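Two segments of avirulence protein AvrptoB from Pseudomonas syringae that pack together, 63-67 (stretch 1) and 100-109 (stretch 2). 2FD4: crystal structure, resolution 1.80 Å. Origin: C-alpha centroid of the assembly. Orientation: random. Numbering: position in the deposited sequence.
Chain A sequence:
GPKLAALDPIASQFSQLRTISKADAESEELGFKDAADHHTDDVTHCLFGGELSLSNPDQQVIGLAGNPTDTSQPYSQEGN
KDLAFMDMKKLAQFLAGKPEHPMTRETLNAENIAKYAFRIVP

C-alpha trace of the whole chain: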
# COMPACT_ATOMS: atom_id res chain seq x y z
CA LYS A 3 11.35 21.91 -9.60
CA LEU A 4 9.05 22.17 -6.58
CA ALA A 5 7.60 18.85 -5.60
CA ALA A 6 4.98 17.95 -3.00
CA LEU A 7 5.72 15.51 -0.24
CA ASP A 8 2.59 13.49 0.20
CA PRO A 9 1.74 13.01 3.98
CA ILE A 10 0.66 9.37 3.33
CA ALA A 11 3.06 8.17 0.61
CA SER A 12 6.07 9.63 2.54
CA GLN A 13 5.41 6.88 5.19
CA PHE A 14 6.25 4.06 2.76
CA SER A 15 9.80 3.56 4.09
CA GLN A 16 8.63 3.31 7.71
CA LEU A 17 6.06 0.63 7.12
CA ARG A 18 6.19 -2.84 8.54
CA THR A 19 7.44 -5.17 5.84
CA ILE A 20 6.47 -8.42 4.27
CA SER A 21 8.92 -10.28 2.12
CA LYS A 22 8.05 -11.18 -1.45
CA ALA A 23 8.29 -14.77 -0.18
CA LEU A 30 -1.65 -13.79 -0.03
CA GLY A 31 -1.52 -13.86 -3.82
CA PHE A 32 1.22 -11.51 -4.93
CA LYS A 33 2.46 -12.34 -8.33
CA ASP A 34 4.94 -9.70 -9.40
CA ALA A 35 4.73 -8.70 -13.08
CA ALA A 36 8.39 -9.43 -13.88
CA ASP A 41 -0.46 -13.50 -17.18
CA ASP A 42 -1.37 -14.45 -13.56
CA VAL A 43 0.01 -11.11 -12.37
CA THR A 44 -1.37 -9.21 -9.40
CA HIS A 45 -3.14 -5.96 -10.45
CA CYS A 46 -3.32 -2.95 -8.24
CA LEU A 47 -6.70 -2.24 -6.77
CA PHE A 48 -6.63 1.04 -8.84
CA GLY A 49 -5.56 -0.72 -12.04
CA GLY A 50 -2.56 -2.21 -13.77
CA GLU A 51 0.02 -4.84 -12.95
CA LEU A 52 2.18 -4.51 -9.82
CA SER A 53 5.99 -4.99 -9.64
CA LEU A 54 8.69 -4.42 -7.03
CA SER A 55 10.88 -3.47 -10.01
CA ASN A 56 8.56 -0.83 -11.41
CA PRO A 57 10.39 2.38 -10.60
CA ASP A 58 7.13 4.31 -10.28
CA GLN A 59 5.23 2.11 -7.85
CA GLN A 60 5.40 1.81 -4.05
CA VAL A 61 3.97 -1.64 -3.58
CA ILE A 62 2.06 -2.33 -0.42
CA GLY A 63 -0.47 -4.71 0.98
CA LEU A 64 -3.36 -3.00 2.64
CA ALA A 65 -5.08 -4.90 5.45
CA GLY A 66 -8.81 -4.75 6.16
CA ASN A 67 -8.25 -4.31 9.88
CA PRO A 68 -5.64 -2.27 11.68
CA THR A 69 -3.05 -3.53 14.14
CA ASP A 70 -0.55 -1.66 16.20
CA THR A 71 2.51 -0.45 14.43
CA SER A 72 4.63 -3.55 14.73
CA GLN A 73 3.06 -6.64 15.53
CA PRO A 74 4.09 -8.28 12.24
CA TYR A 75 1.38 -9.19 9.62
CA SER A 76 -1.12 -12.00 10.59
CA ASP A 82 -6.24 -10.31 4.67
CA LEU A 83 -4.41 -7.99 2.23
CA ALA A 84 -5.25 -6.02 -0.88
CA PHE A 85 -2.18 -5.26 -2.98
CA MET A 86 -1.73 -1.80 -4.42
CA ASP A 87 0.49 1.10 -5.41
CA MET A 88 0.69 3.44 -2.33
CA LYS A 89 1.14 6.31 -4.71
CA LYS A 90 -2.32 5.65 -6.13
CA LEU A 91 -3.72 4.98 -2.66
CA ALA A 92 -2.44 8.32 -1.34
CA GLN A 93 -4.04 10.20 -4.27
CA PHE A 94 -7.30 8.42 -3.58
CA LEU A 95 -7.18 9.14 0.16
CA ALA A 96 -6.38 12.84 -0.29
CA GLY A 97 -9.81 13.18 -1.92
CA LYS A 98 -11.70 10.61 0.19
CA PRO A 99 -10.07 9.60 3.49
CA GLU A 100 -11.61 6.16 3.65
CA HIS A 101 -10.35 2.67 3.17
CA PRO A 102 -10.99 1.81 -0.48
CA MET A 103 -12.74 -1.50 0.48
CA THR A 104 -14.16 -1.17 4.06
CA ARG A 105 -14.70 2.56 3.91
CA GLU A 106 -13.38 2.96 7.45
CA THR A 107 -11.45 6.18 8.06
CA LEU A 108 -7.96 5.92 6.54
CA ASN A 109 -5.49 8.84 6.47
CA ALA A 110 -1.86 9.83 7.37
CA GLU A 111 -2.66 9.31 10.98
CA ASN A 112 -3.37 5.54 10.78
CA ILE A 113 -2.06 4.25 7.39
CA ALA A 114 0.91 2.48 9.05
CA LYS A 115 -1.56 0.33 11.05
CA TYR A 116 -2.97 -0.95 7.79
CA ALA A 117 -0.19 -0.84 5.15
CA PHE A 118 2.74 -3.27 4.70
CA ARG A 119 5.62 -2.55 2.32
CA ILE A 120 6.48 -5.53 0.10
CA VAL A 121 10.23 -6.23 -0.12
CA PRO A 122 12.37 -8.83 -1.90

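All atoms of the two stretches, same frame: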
# COMPACT_ATOMS: atom_id res chain seq x y z
N GLY A 63 0.79 -4.06 0.64
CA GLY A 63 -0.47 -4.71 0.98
C GLY A 63 -1.21 -3.93 1.99
O GLY A 63 -0.63 -3.42 2.98
N LEU A 64 -2.50 -3.72 1.73
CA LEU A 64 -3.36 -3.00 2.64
C LEU A 64 -4.26 -4.02 3.31
O LEU A 64 -5.02 -4.70 2.66
CB LEU A 64 -4.22 -1.94 1.93
CG LEU A 64 -4.91 -0.90 2.81
CD1 LEU A 64 -3.95 0.10 3.41
CD2 LEU A 64 -6.04 -0.17 2.03
N ALA A 65 -4.21 -4.06 4.64
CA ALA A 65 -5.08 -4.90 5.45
C ALA A 65 -6.48 -4.33 5.60
O ALA A 65 -6.69 -3.14 5.54
CB ALA A 65 -4.50 -5.06 6.84
N GLY A 66 -7.44 -5.22 5.88
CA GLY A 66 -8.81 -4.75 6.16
C GLY A 66 -9.05 -4.32 7.58
O GLY A 66 -10.02 -3.63 7.86
N ASN A 67 -8.19 -4.77 8.50
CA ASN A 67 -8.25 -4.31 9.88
C ASN A 67 -6.91 -3.85 10.33
O ASN A 67 -5.89 -4.44 9.89
CB ASN A 67 -8.78 -5.44 10.74
CG ASN A 67 -10.14 -5.88 10.24
OD1 ASN A 67 -11.12 -5.17 10.42
ND2 ASN A 67 -10.18 -6.99 9.50
N GLU A 100 -10.86 7.35 3.28
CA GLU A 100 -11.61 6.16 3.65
C GLU A 100 -10.99 4.95 2.97
O GLU A 100 -10.46 5.02 1.85
CB GLU A 100 -13.08 6.33 3.40
CG GLU A 100 -13.55 5.95 2.07
CD GLU A 100 -15.02 6.25 1.86
OE1 GLU A 100 -15.71 6.75 2.79
OE2 GLU A 100 -15.52 5.96 0.74
N HIS A 101 -10.96 3.87 3.70
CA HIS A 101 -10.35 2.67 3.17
C HIS A 101 -11.11 2.29 1.86
O HIS A 101 -12.32 2.29 1.79
CB HIS A 101 -10.43 1.62 4.27
CG HIS A 101 -9.81 0.31 3.88
ND1 HIS A 101 -8.84 -0.31 4.62
CD2 HIS A 101 -10.12 -0.52 2.87
CE1 HIS A 101 -8.52 -1.45 4.04
NE2 HIS A 101 -9.31 -1.62 2.98
N PRO A 102 -10.37 2.02 0.83
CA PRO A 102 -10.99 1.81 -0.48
C PRO A 102 -11.92 0.58 -0.55
O PRO A 102 -12.78 0.53 -1.46
CB PRO A 102 -9.77 1.63 -1.38
CG PRO A 102 -8.71 1.15 -0.52
CD PRO A 102 -8.90 1.93 0.73
N MET A 103 -11.77 -0.38 0.39
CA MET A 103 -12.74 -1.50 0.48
C MET A 103 -13.72 -1.50 1.66
O MET A 103 -14.83 -1.89 1.48
CB MET A 103 -12.04 -2.84 0.32
CG MET A 103 -11.47 -2.95 -1.14
SD MET A 103 -10.20 -4.23 -1.32
CE MET A 103 -11.06 -5.67 -0.67
N THR A 104 -13.29 -1.10 2.86
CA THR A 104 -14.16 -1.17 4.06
C THR A 104 -14.84 0.16 4.30
O THR A 104 -15.84 0.23 5.05
CB THR A 104 -13.38 -1.50 5.29
OG1 THR A 104 -12.47 -0.42 5.56
CG2 THR A 104 -12.59 -2.77 5.08
N ARG A 105 -14.27 1.20 3.70
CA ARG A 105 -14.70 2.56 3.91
C ARG A 105 -14.53 3.11 5.33
O ARG A 105 -15.03 4.17 5.64
CB ARG A 105 -16.14 2.75 3.47
CG ARG A 105 -16.35 2.46 2.03
CD ARG A 105 -17.72 2.98 1.60
NE ARG A 105 -17.87 4.42 1.88
CZ ARG A 105 -19.01 5.11 1.79
NH1 ARG A 105 -20.13 4.52 1.42
NH2 ARG A 105 -19.03 6.41 2.08
N GLU A 106 -13.71 2.44 6.14
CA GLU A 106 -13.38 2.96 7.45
C GLU A 106 -12.35 4.05 7.27
O GLU A 106 -11.58 4.04 6.30
CB GLU A 106 -12.85 1.85 8.35
CG GLU A 106 -13.82 0.65 8.48
CD GLU A 106 -15.21 1.03 9.01
OE1 GLU A 106 -15.31 2.04 9.75
OE2 GLU A 106 -16.21 0.31 8.71
N THR A 107 -12.35 5.03 8.18
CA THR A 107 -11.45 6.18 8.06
C THR A 107 -10.03 5.70 7.87
O THR A 107 -9.54 4.86 8.63
CB THR A 107 -11.46 7.07 9.31
OG1 THR A 107 -12.80 7.51 9.58
CG2 THR A 107 -10.53 8.28 9.11
N LEU A 108 -9.36 6.25 6.87
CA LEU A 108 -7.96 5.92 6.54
C LEU A 108 -7.28 7.20 6.03
O LEU A 108 -7.75 7.84 5.10
CB LEU A 108 -7.90 4.85 5.47
CG LEU A 108 -6.53 4.22 5.18
CD1 LEU A 108 -6.08 3.41 6.35
CD2 LEU A 108 -6.61 3.34 3.99
N ASN A 109 -6.19 7.56 6.68
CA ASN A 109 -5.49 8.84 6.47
C ASN A 109 -4.03 8.70 6.94
O ASN A 109 -3.58 7.58 7.27
CB ASN A 109 -6.28 9.98 7.20
CG ASN A 109 -6.49 9.70 8.68
OD1 ASN A 109 -5.74 8.94 9.28
ND2 ASN A 109 -7.56 10.29 9.28
O HOH W 1 -7.91 -4.29 2.63
O HOH W 2 -11.06 -1.31 7.89

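Stretch 1 enters the contact as the last part of a β-strand that begins earlier in the chain, and by Gly 66 and Asn 67 it has passed into loop. Stretch 2 contains no regular helix or strand. It is instead held in shape by its own backbone hydrogen bonds: His 101 N donates to Glu 106 O (2.7 Å), and Arg 105 N donates to His 101 O (2.9 Å), so that His 101 is tied through both its amide and its carbonyl to the far side of a tight bend. Arg 105, with phi/psi of 64°/16°, adopts a left-handed conformation within this bend. The two backbones come nearest at Gly 66 and Thr 104, whose CA atoms lie 6.8 Å apart. No direct hydrogen bond joins the stretches; they bury 222 Å² together through apolar packing and close contacts with a histidine ring, and two waters bridge them in addition.

The His 101 side chain is the centre of the contact. His 101 points its CA-to-CB bond toward stretch 1, and with chi1 in the t rotamer its ring meets that stretch in different ways on its face and at its edge. Over one face lies the methyl Leu 64 CD2, 3.7 Å from the centroid of the His 101 ring and 22° off the ring normal, a CH-π arrangement. At the edge, near the ring plane, Ala 65 O approaches His 101 CE1 to 2.9 Å, a short contact that directs a carbonyl oxygen at the polarised carbon between the two ring nitrogens. The neighbouring nitrogen is engaged through water 1, which donates to Leu 64 O (2.9 Å) and accepts a weak hydrogen bond from His 101 NE2 (3.0 Å).

The same Leu 64 methyl serves more than the ring. Leu 64 CD2 also packs against Pro 102 CD at 3.8 Å and Leu 108 CD2 at 4.1 Å, so residues well separated along stretch 2 converge on one buried leucine. The side chain of Ala 65, by contrast, points away, and its contribution here comes from its carbonyl.

Near Gly 66 the contact is more open. Gly 66 O lies 3.9 Å from Thr 104 CG2, and water 2 links Gly 66 O (2.5 Å) to Thr 104 OG1 (2.9 Å). That hydroxyl oxygen also accepts from the backbone of its own stretch, Glu 106 N to Thr 104 OG1 at 3.2 Å. Farther out, a salt bridge between Arg 105 NE and Glu 100 OE2 (3.0 Å) braces stretch 2 without touching stretch 1.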